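Local structure of 3,4-dihydroxybenzoate decarboxylase (5NY5) at residues R132-A137 and K307-R312; L172-Q175 and E179-M182; N6-A11 and R70-M75. The protein catalyses the decarboxylation of 3,4-dihydroxybenzoate and, in reverse, the para-carboxylation of catechols, as a prenylated-flavin-dependent enzyme of the UbiD family. One frame throughout, in Å; residues are numbered along the deposited sequence.

Contact 1: R132-A137 and K307-R312; sequences RKLLPA and KAVTMR
Leu134, the last residue of the short helix 131-134, and Val309, on strand 303-311, reach toward each other tip to tip and make the tight point of this contact. One methyl group does the work on the leucine side: Leu134 CD2 sits 3.6 Å from Val309 CB. It rests on the fork of the valine, 3.8 Å from Val309 CG2 and 3.9 Å from Val309 CG1. The leucine reaches this fork because its CG lies roughly opposite the backbone N (chi1 -155°). Phe122 of strand 120-123 touches Leu134 as well, and Phe129 touches Val309.

Beyond this point the packing slackens. Leu135 is the first residue to leave helical geometry, and its two methyls have different partners: Leu135 CD1 lies 4.3 Å from Val309 CG1, while Leu135 CD2 lies the same 4.3 Å from SE of the selenomethionine Met311. Both are loose apolar touches. Leu135 is nevertheless buried, packed further by Ile263 and Phe149, and Val309 is buried too, whereas Leu134 at the helix end and Met311 at the strand end remain partly open to solvent. The chain then turns away through an inverse gamma turn centred on Pro136, closed by a weak bond from Ala137 N to Leu135 O.

Val309 and Met311, two residues apart, offer the same face of their strand, and Thr310 turns to the other. A short helix closing on one face of a curled antiparallel sheet in this way is consistent with the split-barrel, FMN-binding-like domain at the centre of UbiD enzymes.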
ATOM      1  N   ARG A 132      42.903  39.228  -8.250  1.00 64.49           N
ATOM      2  CA  ARG A 132      42.242  39.199  -9.549  1.00 63.92           C
ATOM      3  C   ARG A 132      43.247  39.329 -10.688  1.00 64.01           C
ATOM      4  O   ARG A 132      43.107  38.668 -11.722  1.00 62.87           O
ATOM      5  CB  ARG A 132      41.194  40.308  -9.638  1.00 66.97           C
ATOM      6  CG  ARG A 132      39.932  40.073  -8.824  1.00 66.05           C
ATOM      7  CD  ARG A 132      40.087  40.521  -7.378  1.00 67.26           C
ATOM      8  NE  ARG A 132      38.945  41.316  -6.938  1.00 70.73           N
ATOM      9  CZ  ARG A 132      38.958  42.638  -6.810  1.00 73.27           C
ATOM     10  NH1 ARG A 132      40.064  43.322  -7.077  1.00 71.05           N
ATOM     11  NH2 ARG A 132      37.870  43.278  -6.407  1.00 72.77           N
ATOM     12  N   LYS A 133      44.258  40.187 -10.524  1.00 65.50           N
ATOM     13  CA  LYS A 133      45.297  40.306 -11.541  1.00 65.79           C
ATOM     14  C   LYS A 133      46.189  39.075 -11.594  1.00 64.42           C
ATOM     15  O   LYS A 133      46.827  38.826 -12.622  1.00 64.24           O
ATOM     16  CB  LYS A 133      46.170  41.536 -11.284  1.00 67.95           C
ATOM     17  CG  LYS A 133      45.433  42.855 -11.136  1.00 69.76           C
ATOM     18  CD  LYS A 133      46.437  43.985 -10.924  1.00 71.99           C
ATOM     19  CE  LYS A 133      45.770  45.268 -10.458  1.00 74.06           C
ATOM     20  NZ  LYS A 133      44.822  45.820 -11.465  1.00 74.55           N
ATOM     21  N   LEU A 134      46.248  38.305 -10.512  1.00 63.62           N
ATOM     22  CA  LEU A 134      47.206  37.217 -10.387  1.00 62.72           C
ATOM     23  C   LEU A 134      46.683  35.904 -10.956  1.00 60.84           C
ATOM     24  O   LEU A 134      47.406  35.212 -11.680  1.00 60.34           O
ATOM     25  CB  LEU A 134      47.586  37.038  -8.917  1.00 63.03           C
ATOM     26  CG  LEU A 134      48.944  36.415  -8.600  1.00 63.11           C
ATOM     27  CD1 LEU A 134      50.025  37.054  -9.448  1.00 64.30           C
ATOM     28  CD2 LEU A 134      49.259  36.594  -7.129  1.00 63.95           C
ATOM     29  N   LEU A 135      45.436  35.547 -10.650  1.00 65.59           N
ATOM     30  CA  LEU A 135      44.888  34.257 -11.032  1.00 58.42           C
ATOM     31  C   LEU A 135      43.561  34.453 -11.767  1.00 57.95           C
ATOM     32  O   LEU A 135      42.672  35.153 -11.260  1.00 58.55           O
ATOM     33  CB  LEU A 135      44.689  33.371  -9.799  1.00 57.60           C
ATOM     34  CG  LEU A 135      45.966  33.096  -9.005  1.00 58.04           C
ATOM     35  CD1 LEU A 135      45.661  32.315  -7.744  1.00 57.56           C
ATOM     36  CD2 LEU A 135      46.963  32.354  -9.869  1.00 57.62           C
ATOM     37  N   PRO A 136      43.407  33.896 -12.886  1.00 57.20           N
ATOM     38  CA  PRO A 136      42.119  33.979 -13.603  1.00 56.89           C
ATOM     39  C   PRO A 136      41.138  32.898 -13.151  1.00 55.64           C
ATOM     40  O   PRO A 136      40.894  31.891 -13.817  1.00 54.61           O
ATOM     41  CB  PRO A 136      42.539  33.796 -15.062  1.00 56.78           C
ATOM     42  CG  PRO A 136      43.727  32.898 -14.981  1.00 56.27           C
ATOM     43  CD  PRO A 136      44.447  33.243 -13.700  1.00 56.86           C
ATOM     44  N   ALA A 137      40.559  33.106 -11.979  1.00 55.90           N
ATOM     45  CA  ALA A 137      39.576  32.168 -11.455  1.00 54.98           C
ATOM     46  C   ALA A 137      38.327  32.202 -12.326  1.00 54.81           C
ATOM     47  O   ALA A 137      37.750  33.279 -12.523  1.00 55.85           O
ATOM     48  CB  ALA A 137      39.230  32.506 -10.011  1.00 55.60           C
ATOM     49  N   LYS A 307      47.833  35.900   2.705  1.00 79.32           N
ATOM     50  CA  LYS A 307      49.083  36.576   3.024  1.00 81.18           C
ATOM     51  C   LYS A 307      50.103  36.484   1.904  1.00 80.48           C
ATOM     52  O   LYS A 307      50.873  37.427   1.702  1.00 81.87           O
ATOM     53  CB  LYS A 307      49.688  35.996   4.306  1.00 82.35           C
ATOM     54  CG  LYS A 307      48.808  36.166   5.530  1.00 83.48           C
ATOM     55  CD  LYS A 307      48.475  37.628   5.759  1.00 85.32           C
ATOM     56  CE  LYS A 307      47.543  37.806   6.944  1.00 86.54           C
ATOM     57  NZ  LYS A 307      47.178  39.233   7.151  1.00 88.43           N
ATOM     58  N   ALA A 308      50.121  35.376   1.170  1.00 78.48           N
ATOM     59  CA  ALA A 308      51.038  35.215   0.055  1.00 77.81           C
ATOM     60  C   ALA A 308      50.448  34.234  -0.943  1.00 75.44           C
ATOM     61  O   ALA A 308      49.755  33.286  -0.568  1.00 74.34           O
ATOM     62  CB  ALA A 308      52.414  34.729   0.522  1.00 83.42           C
ATOM     63  N   VAL A 309      50.724  34.477  -2.221  1.00 74.77           N
ATOM     64  CA  VAL A 309      50.417  33.535  -3.288  1.00 72.72           C
ATOM     65  C   VAL A 309      51.735  32.986  -3.810  1.00 72.67           C
ATOM     66  O   VAL A 309      52.716  33.724  -3.951  1.00 74.02           O
ATOM     67  CB  VAL A 309      49.597  34.184  -4.418  1.00 72.02           C
ATOM     68  CG1 VAL A 309      49.170  33.138  -5.433  1.00 69.97           C
ATOM     69  CG2 VAL A 309      48.385  34.888  -3.846  1.00 72.47           C
ATOM     70  N   THR A 310      51.757  31.687  -4.092  1.00 71.23           N
ATOM     71  CA  THR A 310      52.993  30.971  -4.369  1.00 71.29           C
ATOM     72  C   THR A 310      52.755  29.998  -5.511  1.00 69.47           C
ATOM     73  O   THR A 310      51.839  29.174  -5.443  1.00 72.49           O
ATOM     74  CB  THR A 310      53.471  30.243  -3.105  1.00 71.98           C
ATOM     75  OG1 THR A 310      54.251  31.138  -2.302  1.00 74.04           O
ATOM     76  CG2 THR A 310      54.286  29.024  -3.438  1.00 71.36           C
HETATM   77  N   MSE A 311      53.567  30.101  -6.560  1.00 69.53           N
HETATM   78  CA  MSE A 311      53.376  29.276  -7.751  1.00 68.01           C
HETATM   79  C   MSE A 311      54.686  29.014  -8.492  1.00 68.48           C
HETATM   80  O   MSE A 311      55.663  29.737  -8.314  1.00 69.99           O
HETATM   81  CB  MSE A 311      52.366  29.935  -8.689  1.00 67.29           C
HETATM   82  CG  MSE A 311      52.713  31.356  -9.095  1.00 68.61           C
HETATM   83 SE   MSE A 311      51.254  32.217 -10.065  1.00 71.38          SE
HETATM   84  CE  MSE A 311      52.039  32.252 -11.847  1.00 77.01           C
ATOM     85  N   ARG A 312      54.706  27.962  -9.307  1.00 67.29           N
ATOM     86  CA  ARG A 312      55.876  27.683 -10.118  1.00 67.74           C
ATOM     87  C   ARG A 312      55.848  28.513 -11.398  1.00 67.85           C
ATOM     88  O   ARG A 312      54.883  29.224 -11.693  1.00 67.46           O
ATOM     89  CB  ARG A 312      55.979  26.193 -10.449  1.00 66.66           C
ATOM     90  CG  ARG A 312      54.694  25.402 -10.357  1.00 65.03           C
ATOM     91  CD  ARG A 312      54.846  24.071 -11.085  1.00 64.07           C
ATOM     92  NE  ARG A 312      55.161  22.949 -10.203  1.00 64.04           N
ATOM     93  CZ  ARG A 312      55.684  21.798 -10.618  1.00 63.76           C
ATOM     94  NH1 ARG A 312      55.928  20.824  -9.752  1.00 63.86           N
ATOM     95  NH2 ARG A 312      55.978  21.623 -11.899  1.00 63.50           N
TER

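Contact 2: L172-Q175 and E179-M182; sequences LCVQ and ELSM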
ATOM      1  N   LEU A 172      36.456  27.865  -3.115  1.00 66.35           N
ATOM      2  CA  LEU A 172      36.660  29.215  -2.607  1.00 67.72           C
ATOM      3  C   LEU A 172      36.204  30.226  -3.645  1.00 67.53           C
ATOM      4  O   LEU A 172      36.536  30.100  -4.827  1.00 66.21           O
ATOM      5  CB  LEU A 172      38.130  29.457  -2.249  1.00 67.88           C
ATOM      6  CG  LEU A 172      38.704  28.626  -1.098  1.00 68.44           C
ATOM      7  CD1 LEU A 172      39.241  27.288  -1.585  1.00 66.92           C
ATOM      8  CD2 LEU A 172      39.777  29.407  -0.364  1.00 69.67           C
ATOM      9  N   CYS A 173      35.454  31.228  -3.199  1.00 69.01           N
ATOM     10  CA  CYS A 173      34.964  32.290  -4.064  1.00 69.21           C
ATOM     11  C   CYS A 173      35.790  33.549  -3.838  1.00 70.27           C
ATOM     12  O   CYS A 173      36.032  33.940  -2.692  1.00 71.72           O
ATOM     13  CB  CYS A 173      33.484  32.567  -3.796  1.00 70.29           C
ATOM     14  SG  CYS A 173      32.757  33.850  -4.835  1.00 70.77           S
ATOM     15  N   VAL A 174      36.221  34.176  -4.930  1.00 69.72           N
ATOM     16  CA  VAL A 174      37.028  35.386  -4.837  1.00 70.83           C
ATOM     17  C   VAL A 174      36.131  36.550  -4.439  1.00 72.64           C
ATOM     18  O   VAL A 174      35.131  36.837  -5.107  1.00 72.63           O
ATOM     19  CB  VAL A 174      37.750  35.667  -6.159  1.00 69.84           C
ATOM     20  CG1 VAL A 174      38.505  36.980  -6.083  1.00 71.25           C
ATOM     21  CG2 VAL A 174      38.689  34.525  -6.502  1.00 68.24           C
ATOM     22  N   GLN A 175      36.486  37.227  -3.350  1.00 74.35           N
ATOM     23  CA  GLN A 175      35.700  38.335  -2.825  1.00 76.35           C
ATOM     24  C   GLN A 175      36.390  39.680  -2.988  1.00 77.67           C
ATOM     25  O   GLN A 175      35.786  40.628  -3.498  1.00 78.51           O
ATOM     26  CB  GLN A 175      35.381  38.096  -1.342  1.00 77.74           C
ATOM     27  CG  GLN A 175      34.650  36.792  -1.064  1.00 76.81           C
ATOM     28  CD  GLN A 175      33.249  36.763  -1.649  1.00 76.66           C
ATOM     29  OE1 GLN A 175      32.694  37.797  -2.018  1.00 77.63           O
ATOM     30  NE2 GLN A 175      32.672  35.572  -1.734  1.00 75.59           N
ATOM     31  N   GLU A 179      40.990  38.702  -0.250  1.00 78.97           N
ATOM     32  CA  GLU A 179      40.028  37.973   0.563  1.00 79.05           C
ATOM     33  C   GLU A 179      39.313  36.919  -0.270  1.00 76.87           C
ATOM     34  O   GLU A 179      38.980  37.152  -1.436  1.00 75.85           O
ATOM     35  CB  GLU A 179      38.999  38.923   1.186  1.00 81.03           C
ATOM     36  CG  GLU A 179      39.601  39.958   2.121  1.00 83.49           C
ATOM     37  CD  GLU A 179      38.561  40.902   2.683  1.00 85.55           C
ATOM     38  OE1 GLU A 179      37.357  40.660   2.456  1.00 85.08           O
ATOM     39  OE2 GLU A 179      38.947  41.886   3.349  1.00 87.75           O
ATOM     40  N   LEU A 180      39.077  35.764   0.344  1.00 76.35           N
ATOM     41  CA  LEU A 180      38.315  34.680  -0.255  1.00 74.62           C
ATOM     42  C   LEU A 180      37.289  34.176   0.747  1.00 75.53           C
ATOM     43  O   LEU A 180      37.519  34.199   1.959  1.00 77.05           O
ATOM     44  CB  LEU A 180      39.216  33.515  -0.678  1.00 72.85           C
ATOM     45  CG  LEU A 180      40.344  33.771  -1.673  1.00 71.88           C
ATOM     46  CD1 LEU A 180      41.432  32.732  -1.484  1.00 71.06           C
ATOM     47  CD2 LEU A 180      39.817  33.726  -3.093  1.00 70.39           C
ATOM     48  N   SER A 181      36.153  33.715   0.233  1.00 74.76           N
ATOM     49  CA  SER A 181      35.135  33.072   1.052  1.00 75.52           C
ATOM     50  C   SER A 181      35.244  31.564   0.882  1.00 74.00           C
ATOM     51  O   SER A 181      35.298  31.066  -0.247  1.00 72.20           O
ATOM     52  CB  SER A 181      33.735  33.554   0.674  1.00 76.03           C
ATOM     53  OG  SER A 181      33.422  33.219  -0.664  1.00 74.25           O
HETATM   54  N   MSE A 182      35.289  30.847   1.998  1.00 74.86           N
HETATM   55  CA  MSE A 182      35.464  29.401   1.965  1.00 73.70           C
HETATM   56  C   MSE A 182      34.545  28.698   2.957  1.00 74.96           C
HETATM   57  O   MSE A 182      34.564  28.992   4.149  1.00 76.85           O
HETATM   58  CB  MSE A 182      36.923  29.040   2.251  1.00 73.34           C
HETATM   59  CG  MSE A 182      37.155  27.583   2.619  1.00 72.83           C
HETATM   60 SE   MSE A 182      39.036  27.067   2.518  1.00 71.89          SE
HETATM   61  CE  MSE A 182      39.050  25.718   3.924  1.00 73.11           C
TER
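Leu172, Leu180 and Ser181 give up the most surface where strand 165-174 folds back on strand 179-182. Leu172 and Leu180 share one face of the hairpin with Val174 and Met182. The two leucine side chains cross at a slant, with Leu172 CD2 3.9 Å from Leu180 CD1. The selenomethionine Met182 runs alongside Leu172, its SE 3.8 Å from Leu172 CD2. The second methyl of Leu180, CD2, lies 3.7 Å from Val174 CG2. Phe149 and Ile304 of the flanking strands pack on this apolar face. Met182 also comes to about 3 Å, side chain to side chain, from His170, which binds prenylated FMN, although no cofactor is bound to this chain.

Ser181 occupies the opposite face and is gripped through both backbone and side chain. It forms a hydrogen-bonded antiparallel pair with Cys173: Ser181 N donates to Cys173 O (2.9 Å, 169°), and Cys173 N returns a bond to Ser181 O. With chi1 at 62°, Ser181 OG stands between its own N and carbonyl carbon, where it accepts from Gln175 NE2 at 2.7 Å, nearly within the amide plane, and gives a weak bond to Cys173 O. Gln175 bends at chi2 to deliver that amide; its OE1 accepts from Gln279 NE2, and its NE2 also donates to the carbonyl O of Glu277. Gln175 N bonds Glu179 O at 3.1 Å, nearer the turn.

The hairpin thus offers one hydrocarbon face for packing and one polar face, whose bonds, partly internal and partly to Gln279 and Glu277, fix the rotation of the Ser181 hydroxyl and the Gln175 amide.

Contact 3: N6-A11 and R70-M75; sequences NDLRSA and RILVGM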
ATOM      1  N   ASN A   6      54.796  12.437 -10.274  1.00 60.57           N
ATOM      2  CA  ASN A   6      54.924  13.076  -8.975  1.00 60.52           C
ATOM      3  C   ASN A   6      54.320  14.471  -8.930  1.00 59.23           C
ATOM      4  O   ASN A   6      54.422  15.133  -7.894  1.00 59.28           O
ATOM      5  CB  ASN A   6      56.399  13.142  -8.539  1.00 62.32           C
ATOM      6  CG  ASN A   6      57.282  13.873  -9.537  1.00 63.00           C
ATOM      7  OD1 ASN A   6      56.803  14.616 -10.393  1.00 62.02           O
ATOM      8  ND2 ASN A   6      58.587  13.668  -9.420  1.00 64.86           N
ATOM      9  N   ASP A   7      53.701  14.939 -10.009  1.00 58.27           N
ATOM     10  CA  ASP A   7      53.048  16.240 -10.019  1.00 57.19           C
ATOM     11  C   ASP A   7      52.047  16.268 -11.167  1.00 56.09           C
ATOM     12  O   ASP A   7      51.839  15.271 -11.863  1.00 56.15           O
ATOM     13  CB  ASP A   7      54.071  17.377 -10.121  1.00 58.01           C
ATOM     14  CG  ASP A   7      55.061  17.182 -11.257  1.00 59.09           C
ATOM     15  OD1 ASP A   7      54.752  16.445 -12.217  1.00 58.92           O
ATOM     16  OD2 ASP A   7      56.154  17.779 -11.190  1.00 60.27           O
ATOM     17  N   LEU A   8      51.426  17.431 -11.360  1.00 55.25           N
ATOM     18  CA  LEU A   8      50.430  17.575 -12.415  1.00 54.31           C
ATOM     19  C   LEU A   8      51.052  17.428 -13.799  1.00 54.95           C
ATOM     20  O   LEU A   8      50.475  16.782 -14.682  1.00 54.63           O
ATOM     21  CB  LEU A   8      49.727  18.923 -12.277  1.00 53.58           C
ATOM     22  CG  LEU A   8      48.739  19.321 -13.370  1.00 52.79           C
ATOM     23  CD1 LEU A   8      47.618  18.303 -13.489  1.00 52.01           C
ATOM     24  CD2 LEU A   8      48.186  20.701 -13.077  1.00 52.42           C
ATOM     25  N   ARG A   9      52.235  18.010 -14.007  1.00 56.02           N
ATOM     26  CA  ARG A   9      52.817  18.029 -15.346  1.00 56.78           C
ATOM     27  C   ARG A   9      53.325  16.658 -15.772  1.00 57.67           C
ATOM     28  O   ARG A   9      53.290  16.335 -16.964  1.00 57.99           O
ATOM     29  CB  ARG A   9      53.932  19.067 -15.414  1.00 57.86           C
ATOM     30  CG  ARG A   9      53.446  20.480 -15.150  1.00 57.24           C
ATOM     31  CD  ARG A   9      54.540  21.501 -15.368  1.00 58.49           C
ATOM     32  NE  ARG A   9      54.153  22.816 -14.867  1.00 58.14           N
ATOM     33  CZ  ARG A   9      54.810  23.940 -15.131  1.00 59.11           C
ATOM     34  NH1 ARG A   9      55.886  23.915 -15.904  1.00 60.46           N
ATOM     35  NH2 ARG A   9      54.384  25.090 -14.628  1.00 58.89           N
ATOM     36  N   SER A  10      53.796  15.839 -14.831  1.00 58.25           N
ATOM     37  CA  SER A  10      54.155  14.472 -15.189  1.00 59.20           C
ATOM     38  C   SER A  10      52.918  13.630 -15.477  1.00 58.22           C
ATOM     39  O   SER A  10      52.997  12.649 -16.224  1.00 58.93           O
ATOM     40  CB  SER A  10      55.001  13.833 -14.086  1.00 60.29           C
ATOM     41  OG  SER A  10      54.606  14.284 -12.803  1.00 59.50           O
ATOM     42  N   ALA A  11      51.770  14.000 -14.908  1.00 56.75           N
ATOM     43  CA  ALA A  11      50.534  13.292 -15.224  1.00 55.89           C
ATOM     44  C   ALA A  11      50.036  13.653 -16.615  1.00 55.54           C
ATOM     45  O   ALA A  11      49.583  12.780 -17.365  1.00 55.69           O
ATOM     46  CB  ALA A  11      49.468  13.600 -14.174  1.00 54.65           C
ATOM     47  N   ARG A  70      47.348  29.811 -18.005  1.00 55.90           N
ATOM     48  CA  ARG A  70      46.767  28.676 -18.707  1.00 54.98           C
ATOM     49  C   ARG A  70      45.931  27.881 -17.715  1.00 53.80           C
ATOM     50  O   ARG A  70      46.416  27.527 -16.636  1.00 53.69           O
ATOM     51  CB  ARG A  70      47.849  27.801 -19.352  1.00 55.34           C
ATOM     52  CG  ARG A  70      49.043  27.498 -18.464  1.00 55.79           C
ATOM     53  CD  ARG A  70      50.033  26.588 -19.171  1.00 56.33           C
ATOM     54  NE  ARG A  70      51.175  26.265 -18.325  1.00 56.92           N
ATOM     55  CZ  ARG A  70      52.146  25.423 -18.664  1.00 57.60           C
ATOM     56  NH1 ARG A  70      52.116  24.811 -19.838  1.00 57.77           N
ATOM     57  NH2 ARG A  70      53.144  25.191 -17.825  1.00 58.26           N
ATOM     58  N   ILE A  71      44.680  27.614 -18.079  1.00 53.08           N
ATOM     59  CA  ILE A  71      43.688  27.045 -17.174  1.00 52.15           C
ATOM     60  C   ILE A  71      43.399  25.608 -17.581  1.00 51.40           C
ATOM     61  O   ILE A  71      43.225  25.306 -18.767  1.00 51.45           O
ATOM     62  CB  ILE A  71      42.402  27.890 -17.164  1.00 52.15           C
ATOM     63  CG1 ILE A  71      42.727  29.313 -16.712  1.00 53.12           C
ATOM     64  CG2 ILE A  71      41.354  27.264 -16.261  1.00 51.35           C
ATOM     65  CD1 ILE A  71      41.534  30.226 -16.637  1.00 53.43           C
ATOM     66  N   LEU A  72      43.331  24.728 -16.587  1.00 50.85           N
ATOM     67  CA  LEU A  72      43.203  23.294 -16.797  1.00 50.34           C
ATOM     68  C   LEU A  72      41.906  22.788 -16.181  1.00 49.61           C
ATOM     69  O   LEU A  72      41.624  23.065 -15.012  1.00 49.51           O
ATOM     70  CB  LEU A  72      44.391  22.571 -16.179  1.00 50.61           C
ATOM     71  CG  LEU A  72      44.446  21.069 -16.382  1.00 50.39           C
ATOM     72  CD1 LEU A  72      44.493  20.767 -17.865  1.00 50.65           C
ATOM     73  CD2 LEU A  72      45.669  20.543 -15.671  1.00 50.92           C
ATOM     74  N   VAL A  73      41.125  22.041 -16.962  1.00 49.26           N
ATOM     75  CA  VAL A  73      39.863  21.479 -16.498  1.00 48.73           C
ATOM     76  C   VAL A  73      39.720  20.057 -17.020  1.00 48.54           C
ATOM     77  O   VAL A  73      40.255  19.702 -18.073  1.00 48.84           O
ATOM     78  CB  VAL A  73      38.642  22.320 -16.939  1.00 48.74           C
ATOM     79  CG1 VAL A  73      38.671  23.696 -16.307  1.00 49.11           C
ATOM     80  CG2 VAL A  73      38.588  22.422 -18.450  1.00 49.00           C
ATOM     81  N   GLY A  74      38.980  19.244 -16.269  1.00 48.21           N
ATOM     82  CA  GLY A  74      38.591  17.923 -16.712  1.00 48.15           C
ATOM     83  C   GLY A  74      39.561  16.807 -16.411  1.00 48.53           C
ATOM     84  O   GLY A  74      39.410  15.715 -16.971  1.00 49.23           O
HETATM   85  N   MSE A  75      40.538  17.031 -15.541  1.00 48.58           N
HETATM   86  CA  MSE A  75      41.586  16.047 -15.302  1.00 49.06           C
HETATM   87  C   MSE A  75      41.020  14.739 -14.757  1.00 49.74           C
HETATM   88  O   MSE A  75      41.433  13.661 -15.172  1.00 51.03           O
HETATM   89  CB  MSE A  75      42.638  16.618 -14.348  1.00 52.42           C
HETATM   90  CG  MSE A  75      43.973  15.875 -14.326  1.00 50.31           C
HETATM   91 SE   MSE A  75      44.914  15.775 -16.045  1.00 54.49          SE
HETATM   92  CE  MSE A  75      44.496  17.508 -16.743  1.00 50.43           C
TER
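Helix 8-16 turns the Leu8 and Arg9 side of its first turn to strand 70-73, which ends at Val73 before Gly74, with a positive phi of 88°, swings the chain round and brings Met75 up beside Leu72. Leu8 and Leu72 meet tip to tip: Leu72 CD2 touches both methyls of the facing leucine, at 3.6 Å from Leu8 CD2 and 3.7 Å from Leu8 CD1. Both leucines carry CG anti to N (chi1 174° in Leu8), which aims each branch across the gap. Met75, a selenomethionine, adds a looser touch, its CG 4.5 Å from Leu8 CD1.

The helix begins in a capping box, Asp7 at the N-cap and Ser10 three residues on. Ser10 N donates to Asp7 OD1 at 2.8 Å, although the placing of that carboxylate oxygen is less sure in the model. A salt bridge from Asp7 OD2 to Arg260 ties the cap to the rest of the chain. Strand 70-73, for its part, belongs to a mixed sheet that includes strands 22-25 and 57-60 of the UbiD N-terminal region and is completed by strand 316-319 from much later in the chain.

Flanking the leucines, Arg9 and Arg70 cross at about a right angle, their guanidinium planes 82° apart. Arg70 NH2 stands over the centre of the Arg9 guanidinium face, 3.4 Å from Arg9 CZ, so Arg70 meets its partner by its edge. Both side chains run extended from CG to NE, which carries the two groups to each other. A salt bridge from Arg9 NE to Glu262 probably offsets the charge of Arg9, whose NH2 bonds the carbonyl of Asn313. Arg70 NH2 is satisfied by His314 O and also bonds a glycerol, probably from the crystallisation liquor.

Contacts 1 and 2 both lie in the Rift-related region and reach one antiparallel sheet: strand 179-182 is a direct neighbour of strand 303-311, and the hairpin is nested within the long chain loop that contact 1 closes. They also touch, Ala137 CB lying 4.1 Å from Val174 CG2. Contact 2 is buried and combines backbone bonds with apolar packing, whereas contact 1 is partly buried and purely apolar. Contact 3, also buried, belongs to a different sheet and adds two arginines whose guanidinium groups meet edge against face. It meets contact 1 through Arg312, whose NH1 makes a long, weak ion pair with Asp7 OD2, but stays about 11 Å from contact 2 at the nearest atoms.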